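Local coordinates for protein alanine racemase 1 (Caldanaerobacter subterraneus subsp. tengcongensis MB4, PDB 4Y2W) that is a two-domain member of the alanine racemase family, joining a TIM-barrel domain to a mainly beta C-terminal domain and assembling from two chains, at residues 61-66 / 77-82; 96-101 / 117-122; 125-130 / 159-164. The protein carries 1 engineered substitution. All coordinates share one frame; numbering follows the deposited sequence.

Contact 1 (61-66 / 77-82)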
ATOM      1  N   ASP A  61      -1.936 -28.156  -4.683  1.00 49.53           N
ATOM      2  CA  ASP A  61      -3.162 -28.849  -4.256  1.00 48.73           C
ATOM      3  C   ASP A  61      -4.282 -27.906  -3.815  1.00 46.69           C
ATOM      4  O   ASP A  61      -5.460 -28.211  -4.000  1.00 45.84           O
ATOM      5  CB  ASP A  61      -2.847 -29.835  -3.124  1.00 49.24           C
ATOM      6  CG  ASP A  61      -1.861 -30.906  -3.542  1.00 49.42           C
ATOM      7  OD1 ASP A  61      -2.105 -31.562  -4.574  1.00 49.63           O
ATOM      8  OD2 ASP A  61      -0.843 -31.092  -2.845  1.00 49.43           O
ATOM      9  N   TYR A  62      -3.913 -26.774  -3.223  1.00 45.58           N
ATOM     10  CA  TYR A  62      -4.885 -25.798  -2.727  1.00 44.98           C
ATOM     11  C   TYR A  62      -4.272 -24.399  -2.766  1.00 44.27           C
ATOM     12  O   TYR A  62      -3.053 -24.248  -2.873  1.00 44.87           O
ATOM     13  CB  TYR A  62      -5.271 -26.143  -1.284  1.00 45.20           C
ATOM     14  CG  TYR A  62      -6.757 -26.306  -1.032  1.00 45.38           C
ATOM     15  CD1 TYR A  62      -7.611 -25.208  -1.013  1.00 45.95           C
ATOM     16  CD2 TYR A  62      -7.304 -27.565  -0.788  1.00 45.27           C
ATOM     17  CE1 TYR A  62      -8.969 -25.361  -0.772  1.00 46.09           C
ATOM     18  CE2 TYR A  62      -8.660 -27.726  -0.548  1.00 44.72           C
ATOM     19  CZ  TYR A  62      -9.487 -26.622  -0.540  1.00 44.97           C
ATOM     20  OH  TYR A  62     -10.829 -26.775  -0.298  1.00 45.15           O
ATOM     21  N   PHE A  63      -5.124 -23.381  -2.685  1.00 43.15           N
ATOM     22  CA  PHE A  63      -4.676 -22.011  -2.445  1.00 41.85           C
ATOM     23  C   PHE A  63      -5.303 -21.468  -1.170  1.00 41.39           C
ATOM     24  O   PHE A  63      -6.456 -21.761  -0.860  1.00 41.74           O
ATOM     25  CB  PHE A  63      -5.039 -21.096  -3.616  1.00 41.38           C
ATOM     26  CG  PHE A  63      -4.105 -21.203  -4.783  1.00 40.49           C
ATOM     27  CD1 PHE A  63      -2.767 -20.870  -4.646  1.00 40.35           C
ATOM     28  CD2 PHE A  63      -4.566 -21.617  -6.023  1.00 40.81           C
ATOM     29  CE1 PHE A  63      -1.901 -20.961  -5.722  1.00 40.75           C
ATOM     30  CE2 PHE A  63      -3.707 -21.707  -7.106  1.00 41.08           C
ATOM     31  CZ  PHE A  63      -2.372 -21.380  -6.955  1.00 41.19           C
ATOM     32  N   GLY A  64      -4.529 -20.672  -0.441  1.00 41.90           N
ATOM     33  CA  GLY A  64      -5.018 -19.976   0.742  1.00 42.01           C
ATOM     34  C   GLY A  64      -5.050 -18.479   0.496  1.00 41.87           C
ATOM     35  O   GLY A  64      -4.070 -17.903   0.013  1.00 41.15           O
ATOM     36  N   VAL A  65      -6.182 -17.857   0.820  1.00 41.21           N
ATOM     37  CA  VAL A  65      -6.321 -16.407   0.744  1.00 41.47           C
ATOM     38  C   VAL A  65      -7.050 -15.852   1.961  1.00 41.85           C
ATOM     39  O   VAL A  65      -7.742 -16.581   2.676  1.00 41.08           O
ATOM     40  CB  VAL A  65      -7.057 -15.959  -0.532  1.00 41.55           C
ATOM     41  CG1 VAL A  65      -6.199 -16.234  -1.755  1.00 41.68           C
ATOM     42  CG2 VAL A  65      -8.417 -16.634  -0.648  1.00 41.99           C
ATOM     43  N   ALA A  66      -6.895 -14.547   2.168  1.00 41.32           N
ATOM     44  CA  ALA A  66      -7.420 -13.866   3.344  1.00 40.23           C
ATOM     45  C   ALA A  66      -8.897 -13.506   3.218  1.00 40.46           C
ATOM     46  O   ALA A  66      -9.650 -13.663   4.178  1.00 41.12           O
ATOM     47  CB  ALA A  66      -6.604 -12.616   3.624  1.00 39.80           C
ATOM     48  N   LYS A  77     -10.114 -15.000 -13.063  1.00 60.00           N
ATOM     49  CA  LYS A  77      -9.016 -15.242 -14.007  1.00 61.30           C
ATOM     50  C   LYS A  77      -8.820 -16.720 -14.383  1.00 59.86           C
ATOM     51  O   LYS A  77      -7.759 -17.098 -14.883  1.00 58.41           O
ATOM     52  CB  LYS A  77      -7.715 -14.639 -13.459  1.00 63.10           C
ATOM     53  CG  LYS A  77      -7.729 -13.117 -13.395  1.00 65.20           C
ATOM     54  CD  LYS A  77      -7.635 -12.487 -14.783  1.00 66.63           C
ATOM     55  CE  LYS A  77      -8.014 -11.014 -14.770  1.00 67.46           C
ATOM     56  NZ  LYS A  77      -7.061 -10.193 -13.974  1.00 67.88           N
ATOM     57  N   GLY A  78      -9.841 -17.545 -14.162  1.00 59.80           N
ATOM     58  CA  GLY A  78      -9.845 -18.930 -14.644  1.00 59.72           C
ATOM     59  C   GLY A  78      -9.041 -19.926 -13.825  1.00 58.46           C
ATOM     60  O   GLY A  78      -8.626 -20.966 -14.343  1.00 57.29           O
ATOM     61  N   ILE A  79      -8.828 -19.623 -12.547  1.00 57.87           N
ATOM     62  CA  ILE A  79      -8.123 -20.540 -11.654  1.00 57.62           C
ATOM     63  C   ILE A  79      -9.086 -21.649 -11.218  1.00 56.10           C
ATOM     64  O   ILE A  79     -10.134 -21.372 -10.632  1.00 55.03           O
ATOM     65  CB  ILE A  79      -7.548 -19.805 -10.421  1.00 57.86           C
ATOM     66  CG1 ILE A  79      -6.523 -18.741 -10.849  1.00 56.92           C
ATOM     67  CG2 ILE A  79      -6.915 -20.789  -9.445  1.00 58.20           C
ATOM     68  CD1 ILE A  79      -5.219 -19.286 -11.398  1.00 56.76           C
ATOM     69  N   LYS A  80      -8.724 -22.892 -11.533  1.00 55.61           N
ATOM     70  CA  LYS A  80      -9.543 -24.075 -11.229  1.00 54.74           C
ATOM     71  C   LYS A  80      -9.213 -24.658  -9.858  1.00 52.26           C
ATOM     72  O   LYS A  80     -10.076 -25.250  -9.209  1.00 52.22           O
ATOM     73  CB  LYS A  80      -9.318 -25.163 -12.284  1.00 56.43           C
ATOM     74  CG  LYS A  80      -9.591 -24.739 -13.720  1.00 58.43           C
ATOM     75  CD  LYS A  80      -8.977 -25.725 -14.707  1.00 60.08           C
ATOM     76  CE  LYS A  80      -9.048 -25.214 -16.138  1.00 61.29           C
ATOM     77  NZ  LYS A  80     -10.450 -25.058 -16.619  1.00 61.75           N
ATOM     78  N   THR A  81      -7.955 -24.506  -9.442  1.00 49.63           N
ATOM     79  CA  THR A  81      -7.474 -24.981  -8.145  1.00 47.50           C
ATOM     80  C   THR A  81      -8.451 -24.622  -7.018  1.00 47.30           C
ATOM     81  O   THR A  81      -9.006 -23.523  -7.017  1.00 48.15           O
ATOM     82  CB  THR A  81      -6.094 -24.362  -7.822  1.00 46.50           C
ATOM     83  OG1 THR A  81      -5.210 -24.533  -8.937  1.00 44.46           O
ATOM     84  CG2 THR A  81      -5.467 -25.008  -6.594  1.00 46.79           C
ATOM     85  N   PRO A  82      -8.675 -25.548  -6.061  1.00 46.36           N
ATOM     86  CA  PRO A  82      -9.516 -25.211  -4.907  1.00 45.37           C
ATOM     87  C   PRO A  82      -8.932 -24.062  -4.093  1.00 43.76           C
ATOM     88  O   PRO A  82      -7.716 -23.991  -3.919  1.00 42.94           O
ATOM     89  CB  PRO A  82      -9.516 -26.503  -4.077  1.00 45.77           C
ATOM     90  CG  PRO A  82      -9.180 -27.585  -5.044  1.00 45.50           C
ATOM     91  CD  PRO A  82      -8.236 -26.956  -6.025  1.00 45.82           C
TER
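Y62 and F63 meet T81 and P82 in a buried contact where one backbone hydrogen bond is flanked by packing against two aromatic rings. It sits at the start of barrel strand 62-65 and closes a beta-alpha-beta unit of the TIM barrel: the chain leaves this strand, runs through helix 68-76, and returns as the loop leading into the adjacent parallel strand 83-85. The bond runs from F63 N to P82 O over 2.9 Å, with an angle of 152° at the hydrogen. It thus begins the pairing of the two strands one residue before strand 83-85 starts.

The rings of Y62 and F63 serve different parts of the loop. The proline comes over one face of the Y62 ring in a CH-pi contact, P82 CB standing 3.6 Å from the ring centroid and 15° off the normal. It is displaced toward the rim, and between the side chains the closest pair is P82 CB and Y62 CZ, 3.5 Å apart. F63 turns to T81 instead. Its CG lies anti to the carbonyl carbon (chi1 -80°), and beyond it F63 CD2 comes 3.6 Å from T81 CG2, the two side chains crossing at about a right angle. I79 adds a lighter touch, with I79 CG2 4.1 Å from F63 CE2.

The loop is itself well held. G78, at positive phi, is the C-prime residue of the Schellman motif ending helix 68-76. The backbone N-H groups of K80 and T81 both bond E56 of helix 48-58, while R75 of helix 68-76 reaches the carbonyls of I79 and T81. Helix 48-58 also packs on F63 through L55, and strand 34-38 flanks strand 62-65 through A37.

Contact 2 (96-101 / 117-122)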
ATOM      1  N   GLN A  96     -21.916 -15.763  -3.816  1.00 57.67           N
ATOM      2  CA  GLN A  96     -20.744 -15.797  -4.685  1.00 58.00           C
ATOM      3  C   GLN A  96     -19.826 -16.984  -4.392  1.00 55.77           C
ATOM      4  O   GLN A  96     -19.361 -17.656  -5.316  1.00 54.44           O
ATOM      5  CB  GLN A  96     -19.961 -14.484  -4.560  1.00 60.67           C
ATOM      6  CG  GLN A  96     -20.754 -13.232  -4.924  1.00 62.14           C
ATOM      7  CD  GLN A  96     -21.217 -13.233  -6.371  1.00 64.46           C
ATOM      8  OE1 GLN A  96     -20.488 -12.804  -7.268  1.00 65.31           O
ATOM      9  NE2 GLN A  96     -22.435 -13.713  -6.604  1.00 65.52           N
ATOM     10  N   ILE A  97     -19.563 -17.233  -3.112  1.00 54.39           N
ATOM     11  CA  ILE A  97     -18.690 -18.346  -2.705  1.00 54.17           C
ATOM     12  C   ILE A  97     -19.271 -19.719  -3.059  1.00 54.14           C
ATOM     13  O   ILE A  97     -18.526 -20.657  -3.358  1.00 52.96           O
ATOM     14  CB  ILE A  97     -18.331 -18.301  -1.201  1.00 53.66           C
ATOM     15  CG1 ILE A  97     -19.587 -18.311  -0.319  1.00 53.68           C
ATOM     16  CG2 ILE A  97     -17.477 -17.076  -0.902  1.00 53.26           C
ATOM     17  CD1 ILE A  97     -19.293 -18.497   1.152  1.00 54.25           C
ATOM     18  N   VAL A  98     -20.596 -19.829  -3.024  1.00 54.45           N
ATOM     19  CA  VAL A  98     -21.280 -21.053  -3.431  1.00 55.17           C
ATOM     20  C   VAL A  98     -21.250 -21.195  -4.954  1.00 55.26           C
ATOM     21  O   VAL A  98     -21.036 -22.292  -5.476  1.00 54.99           O
ATOM     22  CB  VAL A  98     -22.743 -21.072  -2.938  1.00 55.67           C
ATOM     23  CG1 VAL A  98     -23.489 -22.280  -3.491  1.00 56.28           C
ATOM     24  CG2 VAL A  98     -22.791 -21.073  -1.416  1.00 56.33           C
ATOM     25  N   LYS A  99     -21.459 -20.080  -5.654  1.00 55.15           N
ATOM     26  CA  LYS A  99     -21.508 -20.068  -7.116  1.00 56.23           C
ATOM     27  C   LYS A  99     -20.178 -20.483  -7.738  1.00 55.68           C
ATOM     28  O   LYS A  99     -20.143 -21.311  -8.651  1.00 56.05           O
ATOM     29  CB  LYS A  99     -21.907 -18.676  -7.619  1.00 57.10           C
ATOM     30  CG  LYS A  99     -22.234 -18.606  -9.102  1.00 58.96           C
ATOM     31  CD  LYS A  99     -22.760 -17.228  -9.474  1.00 61.15           C
ATOM     32  CE  LYS A  99     -23.122 -17.137 -10.948  1.00 62.40           C
ATOM     33  NZ  LYS A  99     -23.387 -15.731 -11.366  1.00 62.89           N
ATOM     34  N   HIS A 100     -19.088 -19.914  -7.233  1.00 54.81           N
ATOM     35  CA  HIS A 100     -17.762 -20.157  -7.799  1.00 54.54           C
ATOM     36  C   HIS A 100     -16.971 -21.217  -7.024  1.00 52.51           C
ATOM     37  O   HIS A 100     -15.762 -21.365  -7.218  1.00 50.92           O
ATOM     38  CB  HIS A 100     -16.991 -18.836  -7.900  1.00 54.91           C
ATOM     39  CG  HIS A 100     -17.588 -17.872  -8.881  1.00 55.21           C
ATOM     40  ND1 HIS A 100     -18.309 -16.764  -8.493  1.00 55.42           N
ATOM     41  CD2 HIS A 100     -17.587 -17.864 -10.235  1.00 55.42           C
ATOM     42  CE1 HIS A 100     -18.716 -16.107  -9.565  1.00 55.47           C
ATOM     43  NE2 HIS A 100     -18.291 -16.755 -10.635  1.00 55.91           N
ATOM     44  N   ASP A 101     -17.666 -21.953  -6.158  1.00 52.26           N
ATOM     45  CA  ASP A 101     -17.118 -23.139  -5.509  1.00 52.39           C
ATOM     46  C   ASP A 101     -15.849 -22.812  -4.719  1.00 50.72           C
ATOM     47  O   ASP A 101     -14.753 -23.281  -5.040  1.00 50.26           O
ATOM     48  CB  ASP A 101     -16.867 -24.238  -6.554  1.00 54.41           C
ATOM     49  CG  ASP A 101     -16.568 -25.584  -5.927  1.00 57.11           C
ATOM     50  OD1 ASP A 101     -17.117 -25.869  -4.841  1.00 58.77           O
ATOM     51  OD2 ASP A 101     -15.787 -26.361  -6.523  1.00 59.19           O
ATOM     52  N   LYS A 117     -28.074 -23.105   3.696  1.00 54.48           N
ATOM     53  CA  LYS A 117     -29.266 -22.539   3.065  1.00 55.85           C
ATOM     54  C   LYS A 117     -28.994 -22.086   1.626  1.00 56.49           C
ATOM     55  O   LYS A 117     -29.751 -22.416   0.710  1.00 57.26           O
ATOM     56  CB  LYS A 117     -29.783 -21.365   3.904  1.00 56.91           C
ATOM     57  CG  LYS A 117     -31.139 -20.812   3.491  1.00 58.75           C
ATOM     58  CD  LYS A 117     -31.636 -19.790   4.508  1.00 60.54           C
ATOM     59  CE  LYS A 117     -32.671 -18.838   3.922  1.00 62.36           C
ATOM     60  NZ  LYS A 117     -33.982 -19.497   3.662  1.00 63.38           N
ATOM     61  N   GLU A 118     -27.903 -21.346   1.436  1.00 55.48           N
ATOM     62  CA  GLU A 118     -27.502 -20.869   0.109  1.00 53.79           C
ATOM     63  C   GLU A 118     -27.010 -22.015  -0.786  1.00 54.58           C
ATOM     64  O   GLU A 118     -27.220 -21.989  -2.000  1.00 54.01           O
ATOM     65  CB  GLU A 118     -26.415 -19.796   0.251  1.00 52.54           C
ATOM     66  CG  GLU A 118     -26.068 -19.050  -1.031  1.00 51.11           C
ATOM     67  CD  GLU A 118     -27.202 -18.186  -1.550  1.00 49.77           C
ATOM     68  OE1 GLU A 118     -27.915 -17.568  -0.730  1.00 48.17           O
ATOM     69  OE2 GLU A 118     -27.369 -18.116  -2.785  1.00 48.57           O
ATOM     70  N   SER A 119     -26.353 -23.007  -0.186  1.00 55.72           N
ATOM     71  CA  SER A 119     -25.895 -24.205  -0.907  1.00 56.85           C
ATOM     72  C   SER A 119     -27.061 -24.985  -1.511  1.00 56.15           C
ATOM     73  O   SER A 119     -26.997 -25.438  -2.654  1.00 54.83           O
ATOM     74  CB  SER A 119     -25.117 -25.135   0.030  1.00 57.72           C
ATOM     75  OG  SER A 119     -24.348 -24.403   0.967  1.00 58.92           O
ATOM     76  N   LEU A 120     -28.117 -25.143  -0.719  1.00 56.82           N
ATOM     77  CA  LEU A 120     -29.318 -25.854  -1.147  1.00 57.10           C
ATOM     78  C   LEU A 120     -30.142 -25.018  -2.125  1.00 57.07           C
ATOM     79  O   LEU A 120     -30.805 -25.564  -3.008  1.00 57.36           O
ATOM     80  CB  LEU A 120     -30.167 -26.243   0.070  1.00 57.00           C
ATOM     81  CG  LEU A 120     -29.488 -27.214   1.048  1.00 57.83           C
ATOM     82  CD1 LEU A 120     -30.305 -27.366   2.327  1.00 57.78           C
ATOM     83  CD2 LEU A 120     -29.241 -28.568   0.395  1.00 57.70           C
ATOM     84  N   LYS A 121     -30.088 -23.699  -1.967  1.00 56.86           N
ATOM     85  CA  LYS A 121     -30.776 -22.776  -2.864  1.00 57.12           C
ATOM     86  C   LYS A 121     -30.205 -22.806  -4.288  1.00 57.60           C
ATOM     87  O   LYS A 121     -30.926 -22.541  -5.248  1.00 58.36           O
ATOM     88  CB  LYS A 121     -30.702 -21.358  -2.293  1.00 58.32           C
ATOM     89  CG  LYS A 121     -31.524 -20.321  -3.036  1.00 59.28           C
ATOM     90  CD  LYS A 121     -31.570 -19.021  -2.251  1.00 60.56           C
ATOM     91  CE  LYS A 121     -32.105 -17.874  -3.092  1.00 61.45           C
ATOM     92  NZ  LYS A 121     -32.023 -16.579  -2.363  1.00 61.65           N
ATOM     93  N   GLN A 122     -28.918 -23.126  -4.421  1.00 57.92           N
ATOM     94  CA  GLN A 122     -28.274 -23.238  -5.733  1.00 57.70           C
ATOM     95  C   GLN A 122     -28.017 -24.687  -6.154  1.00 58.12           C
ATOM     96  O   GLN A 122     -27.448 -24.930  -7.223  1.00 58.98           O
ATOM     97  CB  GLN A 122     -26.957 -22.467  -5.733  1.00 57.40           C
ATOM     98  CG  GLN A 122     -27.120 -20.972  -5.530  1.00 56.63           C
ATOM     99  CD  GLN A 122     -25.792 -20.236  -5.535  1.00 56.52           C
ATOM    100  OE1 GLN A 122     -25.583 -19.312  -4.749  1.00 56.20           O
ATOM    101  NE2 GLN A 122     -24.888 -20.646  -6.419  1.00 54.77           N
TER
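The flat carboxamide of Q122 presents one face to V98 and an edge to K99. V98 CG1 stands over that face, 3.7 Å from Q122 CD, whereas K99 CA lies close to the amide plane, beyond the end of the group. The side chains of V98 and Q122 cross obliquely. Q122 gets across by being extended beyond CG (chi2 180°).

V98 is the centre of the contact, and its two methyl groups divide the work. CG1 is anti to the backbone N (chi1 174°) and, besides meeting the amide, lies 4.0 Å from S119 CA. CG2 faces the aliphatic part of E118, with V98 CG2 to E118 CG at 3.9 Å. The helices come near enough here for the CA atoms of V98 and S119 to be 6.1 Å apart. K99 contributes mainly its backbone and CB, the rest of its extended chain leading away.

The contact joins the C-terminal turns of helices 94-99 and 109-121, two successive outer helices of the barrel, with strand 103-106 between them in sequence. L115, one turn back in helix 109-121, also touches V98 and accepts a hydrogen bond from S119 OG, while helix 68-76 packs against Q96 and H100 through L72.

Contact 3 (125-130 / 159-164)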
ATOM      1  N   ARG A 125     -22.945 -28.012  -3.312  1.00 58.48           N
ATOM      2  CA  ARG A 125     -22.481 -28.335  -1.967  1.00 59.45           C
ATOM      3  C   ARG A 125     -21.278 -27.460  -1.595  1.00 58.03           C
ATOM      4  O   ARG A 125     -20.267 -27.457  -2.295  1.00 57.82           O
ATOM      5  CB  ARG A 125     -22.125 -29.820  -1.867  1.00 61.33           C
ATOM      6  CG  ARG A 125     -23.150 -30.754  -2.505  1.00 63.31           C
ATOM      7  CD  ARG A 125     -23.421 -31.988  -1.655  1.00 64.81           C
ATOM      8  NE  ARG A 125     -22.243 -32.833  -1.469  1.00 66.16           N
ATOM      9  CZ  ARG A 125     -22.167 -33.846  -0.604  1.00 68.31           C
ATOM     10  NH1 ARG A 125     -23.203 -34.158   0.172  1.00 68.59           N
ATOM     11  NH2 ARG A 125     -21.046 -34.555  -0.511  1.00 68.57           N
ATOM     12  N   ALA A 126     -21.401 -26.723  -0.492  1.00 56.46           N
ATOM     13  CA  ALA A 126     -20.372 -25.764  -0.074  1.00 55.39           C
ATOM     14  C   ALA A 126     -19.299 -26.424   0.787  1.00 54.01           C
ATOM     15  O   ALA A 126     -19.554 -26.801   1.933  1.00 53.43           O
ATOM     16  CB  ALA A 126     -21.004 -24.601   0.680  1.00 54.95           C
ATOM     17  N   LYS A 127     -18.099 -26.557   0.225  1.00 52.31           N
ATOM     18  CA  LYS A 127     -16.956 -27.094   0.959  1.00 51.85           C
ATOM     19  C   LYS A 127     -16.602 -26.164   2.118  1.00 50.83           C
ATOM     20  O   LYS A 127     -16.623 -24.949   1.956  1.00 51.35           O
ATOM     21  CB  LYS A 127     -15.756 -27.260   0.022  1.00 51.99           C
ATOM     22  CG  LYS A 127     -15.930 -28.379  -0.995  1.00 52.85           C
ATOM     23  CD  LYS A 127     -14.785 -28.444  -2.000  1.00 54.08           C
ATOM     24  CE  LYS A 127     -15.043 -27.560  -3.212  1.00 55.66           C
ATOM     25  NZ  LYS A 127     -14.030 -27.744  -4.291  1.00 56.27           N
ATOM     26  N   VAL A 128     -16.309 -26.730   3.288  1.00 50.28           N
ATOM     27  CA  VAL A 128     -15.923 -25.932   4.457  1.00 49.04           C
ATOM     28  C   VAL A 128     -14.806 -26.583   5.260  1.00 49.10           C
ATOM     29  O   VAL A 128     -14.717 -27.808   5.343  1.00 49.40           O
ATOM     30  CB  VAL A 128     -17.106 -25.663   5.418  1.00 48.71           C
ATOM     31  CG1 VAL A 128     -18.138 -24.756   4.766  1.00 48.61           C
ATOM     32  CG2 VAL A 128     -17.746 -26.962   5.884  1.00 49.14           C
ATOM     33  N   HIS A 129     -13.960 -25.737   5.843  1.00 48.85           N
ATOM     34  CA  HIS A 129     -12.888 -26.157   6.739  1.00 47.94           C
ATOM     35  C   HIS A 129     -13.156 -25.558   8.112  1.00 47.86           C
ATOM     36  O   HIS A 129     -13.433 -24.365   8.220  1.00 49.50           O
ATOM     37  CB  HIS A 129     -11.539 -25.665   6.217  1.00 46.83           C
ATOM     38  CG  HIS A 129     -10.996 -26.474   5.081  1.00 46.26           C
ATOM     39  ND1 HIS A 129      -9.650 -26.539   4.798  1.00 45.65           N
ATOM     40  CD2 HIS A 129     -11.609 -27.265   4.168  1.00 46.13           C
ATOM     41  CE1 HIS A 129      -9.457 -27.325   3.754  1.00 45.53           C
ATOM     42  NE2 HIS A 129     -10.630 -27.781   3.354  1.00 45.57           N
ATOM     43  N   ILE A 130     -13.028 -26.351   9.148  1.00 47.12           N
ATOM     44  CA  ILE A 130     -13.319 -25.882  10.481  1.00 47.03           C
ATOM     45  C   ILE A 130     -12.080 -25.340  11.177  1.00 46.42           C
ATOM     46  O   ILE A 130     -11.072 -25.991  11.215  1.00 46.71           O
ATOM     47  CB  ILE A 130     -13.986 -27.005  11.290  1.00 46.67           C
ATOM     48  CG1 ILE A 130     -15.247 -27.479  10.597  1.00 46.40           C
ATOM     49  CG2 ILE A 130     -14.349 -26.542  12.667  1.00 46.81           C
ATOM     50  CD1 ILE A 130     -16.226 -26.390  10.251  1.00 46.48           C
ATOM     51  N   GLY A 159     -26.152 -30.118   2.665  1.00 62.01           N
ATOM     52  CA  GLY A 159     -25.772 -28.950   1.875  1.00 61.05           C
ATOM     53  C   GLY A 159     -24.296 -28.601   1.963  1.00 60.24           C
ATOM     54  O   GLY A 159     -23.772 -27.901   1.095  1.00 60.82           O
ATOM     55  N   LEU A 160     -23.629 -29.078   3.014  1.00 58.79           N
ATOM     56  CA  LEU A 160     -22.200 -28.840   3.210  1.00 57.21           C
ATOM     57  C   LEU A 160     -21.375 -30.072   2.878  1.00 55.97           C
ATOM     58  O   LEU A 160     -21.900 -31.179   2.794  1.00 56.89           O
ATOM     59  CB  LEU A 160     -21.924 -28.448   4.662  1.00 56.37           C
ATOM     60  CG  LEU A 160     -22.724 -27.276   5.223  1.00 56.24           C
ATOM     61  CD1 LEU A 160     -22.317 -27.010   6.666  1.00 55.90           C
ATOM     62  CD2 LEU A 160     -22.536 -26.035   4.364  1.00 56.25           C
ATOM     63  N   ILE A 161     -20.078 -29.852   2.676  1.00 55.34           N
ATOM     64  CA  ILE A 161     -19.086 -30.920   2.657  1.00 54.69           C
ATOM     65  C   ILE A 161     -18.032 -30.553   3.695  1.00 55.36           C
ATOM     66  O   ILE A 161     -17.368 -29.520   3.580  1.00 55.69           O
ATOM     67  CB  ILE A 161     -18.402 -31.085   1.284  1.00 54.32           C
ATOM     68  CG1 ILE A 161     -19.439 -31.225   0.165  1.00 53.81           C
ATOM     69  CG2 ILE A 161     -17.481 -32.301   1.297  1.00 54.50           C
ATOM     70  CD1 ILE A 161     -18.840 -31.211  -1.228  1.00 53.38           C
ATOM     71  N   LEU A 162     -17.890 -31.401   4.706  1.00 55.12           N
ATOM     72  CA  LEU A 162     -16.975 -31.153   5.810  1.00 54.48           C
ATOM     73  C   LEU A 162     -15.588 -31.704   5.458  1.00 54.70           C
ATOM     74  O   LEU A 162     -15.161 -32.749   5.961  1.00 54.57           O
ATOM     75  CB  LEU A 162     -17.548 -31.781   7.083  1.00 54.42           C
ATOM     76  CG  LEU A 162     -17.015 -31.347   8.448  1.00 55.45           C
ATOM     77  CD1 LEU A 162     -16.737 -29.854   8.514  1.00 56.22           C
ATOM     78  CD2 LEU A 162     -18.017 -31.744   9.520  1.00 55.55           C
ATOM     79  N   GLU A 163     -14.893 -30.970   4.587  1.00 53.35           N
ATOM     80  CA  GLU A 163     -13.640 -31.422   3.980  1.00 52.31           C
ATOM     81  C   GLU A 163     -12.413 -31.254   4.870  1.00 52.37           C
ATOM     82  O   GLU A 163     -11.546 -32.127   4.898  1.00 53.24           O
ATOM     83  CB  GLU A 163     -13.398 -30.667   2.672  1.00 52.12           C
ATOM     84  CG  GLU A 163     -12.207 -31.164   1.867  1.00 52.02           C
ATOM     85  CD  GLU A 163     -11.926 -30.298   0.659  1.00 51.80           C
ATOM     86  OE1 GLU A 163     -11.553 -29.122   0.843  1.00 52.26           O
ATOM     87  OE2 GLU A 163     -12.074 -30.792  -0.475  1.00 52.41           O
ATOM     88  N   GLY A 164     -12.318 -30.129   5.574  1.00 52.07           N
ATOM     89  CA  GLY A 164     -11.114 -29.821   6.343  1.00 51.53           C
ATOM     90  C   GLY A 164     -11.344 -29.343   7.760  1.00 51.85           C
ATOM     91  O   GLY A 164     -12.458 -28.985   8.150  1.00 51.66           O
TER
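E163 OE1 is gripped by two groups, H129 NE2 from the neighbouring strand and Y62 OH from strand 62-65, a hydroxyl that also hydrogen-bonds T103 OG1 of strand 103-106. The first bond is 3.0 Å from H129 NE2 to E163 OE1; it uses the anti lone pair of the carboxylate and lies in the imidazole plane, with the ring and carboxylate planes 71° apart. The setting is a parallel pair of TIM-barrel strands, 126-131 and 160-166, joined through helix 144-155 as a beta-alpha-beta unit.

Backbone bonds alternate across the first half: A126 N to G159 O, I161 N to A126 O, and V128 N to I161 O at 3.0 Å. The ladder then shifts. L162 is the centre of an inverse gamma turn, V128 O receives only weak bonds from E163 N and G164 N, and H129 pairs with G164. I130 N restores a firm bond, 2.9 Å to G164 O. Glycine at that position lets the imidazole lie on the backbone, G164 CA standing over its face 3.5 Å from the ring centroid. On the other face of the sheet from H129, V128 CG2 meets L162 CD1 at 4.0 Å, and I130 CG1 approaches the same L162 CD1 to 3.5 Å.

How the contacts relate
From the N terminus, the three contacts follow one another in series, none nesting in or crossing another. Contact 1 closes the excursion through helix 68-76, contact 2 brackets strand 103-106 by joining the helices before and after it, and contact 3 closes the excursion through helix 144-155. Contact 3 pairs neighbouring barrel strands directly, contact 1 joins a strand to the loop that enters the next one, and contact 2 joins the outer layer. The layers are also linked directly: D101 OD2 makes a salt bridge to K127 NZ (3.2 Å), and S119 packs on A126 and G159. Contact 1 touches contact 3 through Y62, although their centres are about 16 Å apart.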